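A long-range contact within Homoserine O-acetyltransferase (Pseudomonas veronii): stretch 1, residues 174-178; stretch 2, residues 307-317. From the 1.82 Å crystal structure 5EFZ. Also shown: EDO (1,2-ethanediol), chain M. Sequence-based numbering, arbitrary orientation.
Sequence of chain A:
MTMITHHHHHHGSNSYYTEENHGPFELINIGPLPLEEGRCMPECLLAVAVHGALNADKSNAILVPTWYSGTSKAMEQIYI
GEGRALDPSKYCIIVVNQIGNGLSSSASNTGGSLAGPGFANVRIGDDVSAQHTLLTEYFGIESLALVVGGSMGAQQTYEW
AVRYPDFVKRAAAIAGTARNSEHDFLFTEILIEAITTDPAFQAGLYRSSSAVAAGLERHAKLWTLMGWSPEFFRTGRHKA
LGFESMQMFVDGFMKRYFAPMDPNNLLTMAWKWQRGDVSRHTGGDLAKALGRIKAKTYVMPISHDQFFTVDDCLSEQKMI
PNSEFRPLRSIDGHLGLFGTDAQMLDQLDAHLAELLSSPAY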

# COMPACT_ATOMS: atom_id res chain seq x y z
N ILE A 174 2.88 16.53 -11.80
CA ILE A 174 2.85 15.09 -12.09
C ILE A 174 2.87 14.28 -10.80
O ILE A 174 3.77 14.46 -9.97
N ALA A 175 1.87 13.40 -10.64
CA ALA A 175 1.84 12.46 -9.54
C ALA A 175 2.09 13.12 -8.17
O ALA A 175 2.93 12.67 -7.38
N GLY A 176 1.33 14.16 -7.86
CA GLY A 176 1.43 14.77 -6.55
C GLY A 176 0.25 15.69 -6.28
O GLY A 176 -0.51 16.03 -7.21
N THR A 177 0.07 16.09 -5.03
CA THR A 177 -1.08 16.93 -4.67
C THR A 177 -0.65 18.26 -4.07
O THR A 177 0.52 18.46 -3.66
N ALA A 178 -1.61 19.17 -4.01
CA ALA A 178 -1.38 20.50 -3.48
C ALA A 178 -1.53 20.54 -1.96
O ALA A 178 -0.95 21.40 -1.31
N PHE A 307 -0.68 6.02 -3.89
CA PHE A 307 -0.83 6.95 -2.78
C PHE A 307 -1.07 8.40 -3.17
O PHE A 307 -1.58 9.17 -2.35
N PHE A 308 -0.74 8.79 -4.40
CA PHE A 308 -1.24 10.07 -4.92
C PHE A 308 -2.26 9.67 -6.00
O PHE A 308 -1.90 9.55 -7.15
N THR A 309 -3.51 9.41 -5.62
CA THR A 309 -4.42 8.74 -6.55
C THR A 309 -5.03 9.66 -7.58
O THR A 309 -5.02 10.89 -7.44
N VAL A 310 -5.56 9.04 -8.63
CA VAL A 310 -6.29 9.78 -9.66
C VAL A 310 -7.42 10.58 -9.00
O VAL A 310 -7.67 11.75 -9.36
N ASP A 311 -8.11 9.96 -8.05
CA ASP A 311 -9.22 10.61 -7.35
C ASP A 311 -8.75 11.79 -6.49
O ASP A 311 -9.45 12.82 -6.44
N ASP A 312 -7.62 11.62 -5.79
CA ASP A 312 -7.00 12.72 -5.02
C ASP A 312 -6.74 13.92 -5.93
O ASP A 312 -7.07 15.07 -5.59
N CYS A 313 -6.16 13.67 -7.10
CA CYS A 313 -5.71 14.77 -7.94
C CYS A 313 -6.88 15.36 -8.67
O CYS A 313 -6.90 16.56 -8.92
N LEU A 314 -7.85 14.52 -9.02
CA LEU A 314 -9.04 15.05 -9.68
C LEU A 314 -9.76 16.06 -8.76
O LEU A 314 -10.25 17.11 -9.22
N SER A 315 -9.84 15.76 -7.46
CA SER A 315 -10.59 16.63 -6.55
C SER A 315 -9.94 18.00 -6.46
O SER A 315 -10.65 19.01 -6.31
N GLU A 316 -8.62 18.05 -6.58
CA GLU A 316 -7.90 19.34 -6.59
C GLU A 316 -8.02 20.05 -7.96
O GLU A 316 -8.19 21.28 -8.02
N GLN A 317 -7.95 19.28 -9.04
CA GLN A 317 -8.02 19.88 -10.37
C GLN A 317 -9.33 20.65 -10.57
O GLN A 317 -9.35 21.72 -11.19

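Three side chains carry most of this contact: Thr177 from the short loop, and Phe308 and Glu316 from the two ends of the longer stretch. All three point their CA-to-CB bonds toward the opposite stretch, and together they bury the larger part of a 352 Å² interface between segments whose touching residues are at least 131 positions apart in sequence.

Thr177 is the hub. In the p rotamer (chi1 53°), its OG1 lies 3.3 Å from CE1 of Phe308; its CG2 touches the same ring, 3.7 Å from CD1 of Phe308, and also meets the helix, 4.0 Å from CB of Asp312 and 4.1 Å from SG of Cys313. One small branched side chain therefore meets both the aromatic ring before the helix and the first turn of the helix itself. Its backbone nitrogen, by contrast, is buried here without a polar partner.

Phe308 adopts the m rotamer (chi1 -80°, chi2 -60°) and lays one ring face under Gly176. The CA of Gly176 sits 3.8 Å from the centroid of the Phe308 ring, only 11° off the normal, a CH-pi contact to which Gly176 contributes only its backbone. A CB on Gly176 would point away from the other stretch; the contact with the ring is made by the CA. The carbonyl of Ala175 also comes near the ring, its O 3.3 Å from CD2 of Phe308.

Glu316 supplies the polar anchor. With chi1 m and chi2 t it extends across the gap to the loop backbone, where Ala178 N donates a short, nearly straight hydrogen bond to Glu316 OE1 (2.6 Å, 165°). The same OE1 rests 3.2 Å from CA of Thr177. Water 1 extends the link, donating to Gly176 O at 3.1 Å and to Glu316 OE1 at 2.7 Å, so a single carboxylate ties down two points of a loop that has no regular structure. The other oxygen, OE2 of Glu316, accepts from O2 of a bound 1,2-ethanediol at 2.6 Å; this molecule, probably from the crystallisation liquor, also reaches Thr177, its C1 lying 4.0 Å from CG2 of Thr177.

Cys313, also m, fills in between, with SG 3.6 Å from Gly176 O. The helix presenting these groups is capped locally: Asp312 N donates to Thr309 OG1 (2.9 Å), and Thr309 N returns a bond to Asp312 OD2 (3.2 Å). Thr309 itself points away from the loop. The rule to read here is an aromatic face against glycine, a threonine in the middle, and an acid reaching for backbone NH.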

# COMPACT_ATOMS: atom_id res chain seq x y z
CB ILE A 174 4.04 14.68 -12.94
CG1 ILE A 174 4.17 15.56 -14.21
CG2 ILE A 174 3.91 13.21 -13.32
CD1 ILE A 174 5.56 15.50 -14.83
CB ALA A 175 2.86 11.34 -9.82
CB THR A 177 -1.99 16.23 -3.64
OG1 THR A 177 -1.18 15.81 -2.55
CG2 THR A 177 -2.67 14.98 -4.24
CB ALA A 178 -2.34 21.51 -4.15
CB PHE A 307 0.35 6.83 -1.78
CG PHE A 307 1.69 7.07 -2.36
CD1 PHE A 307 2.27 8.33 -2.28
CD2 PHE A 307 2.41 6.04 -2.93
CE1 PHE A 307 3.53 8.56 -2.80
CE2 PHE A 307 3.67 6.26 -3.45
CZ PHE A 307 4.23 7.53 -3.38
CB PHE A 308 -0.11 10.93 -5.51
CG PHE A 308 0.72 11.67 -4.50
CD1 PHE A 308 0.12 12.60 -3.64
CD2 PHE A 308 2.09 11.50 -4.45
CE1 PHE A 308 0.90 13.31 -2.72
CE2 PHE A 308 2.88 12.23 -3.54
CZ PHE A 308 2.28 13.13 -2.68
CB THR A 309 -5.56 8.04 -5.82
OG1 THR A 309 -6.47 9.03 -5.32
CG2 THR A 309 -4.97 7.24 -4.63
CB VAL A 310 -6.84 8.81 -10.74
CG1 VAL A 310 -7.84 9.47 -11.61
CG2 VAL A 310 -5.68 8.24 -11.56
CB ASP A 311 -9.98 9.63 -6.44
CG ASP A 311 -10.80 8.61 -7.22
OD1 ASP A 311 -11.44 8.97 -8.23
OD2 ASP A 311 -10.78 7.43 -6.83
CB ASP A 312 -5.66 12.31 -4.40
CG ASP A 312 -5.80 11.34 -3.21
OD1 ASP A 312 -6.87 11.28 -2.54
OD2 ASP A 312 -4.81 10.61 -2.95
CB CYS A 313 -4.63 14.33 -8.93
SG CYS A 313 -3.14 13.71 -8.07
CB LEU A 314 -9.97 13.91 -10.08
CG LEU A 314 -11.28 14.33 -10.77
CD1 LEU A 314 -11.01 15.15 -12.05
CD2 LEU A 314 -12.15 13.13 -11.04
CB SER A 315 -10.73 16.01 -5.16
OG SER A 315 -9.48 15.95 -4.51
CB GLU A 316 -6.42 19.14 -6.26
CG GLU A 316 -6.21 18.64 -4.81
CD GLU A 316 -4.75 18.57 -4.38
OE1 GLU A 316 -3.82 18.50 -5.24
OE2 GLU A 316 -4.54 18.60 -3.15
CB GLN A 317 -7.87 18.82 -11.47
CG GLN A 317 -7.81 19.44 -12.88
CD GLN A 317 -9.20 19.53 -13.53
OE1 GLN A 317 -10.07 18.70 -13.25
NE2 GLN A 317 -9.40 20.53 -14.41
C1 EDO M . -5.78 15.30 -1.81
O1 EDO M . -5.15 15.34 -0.53
C2 EDO M . -6.83 16.40 -1.86
O2 EDO M . -6.29 17.66 -1.42
O HOH W 1 -3.30 17.26 -7.60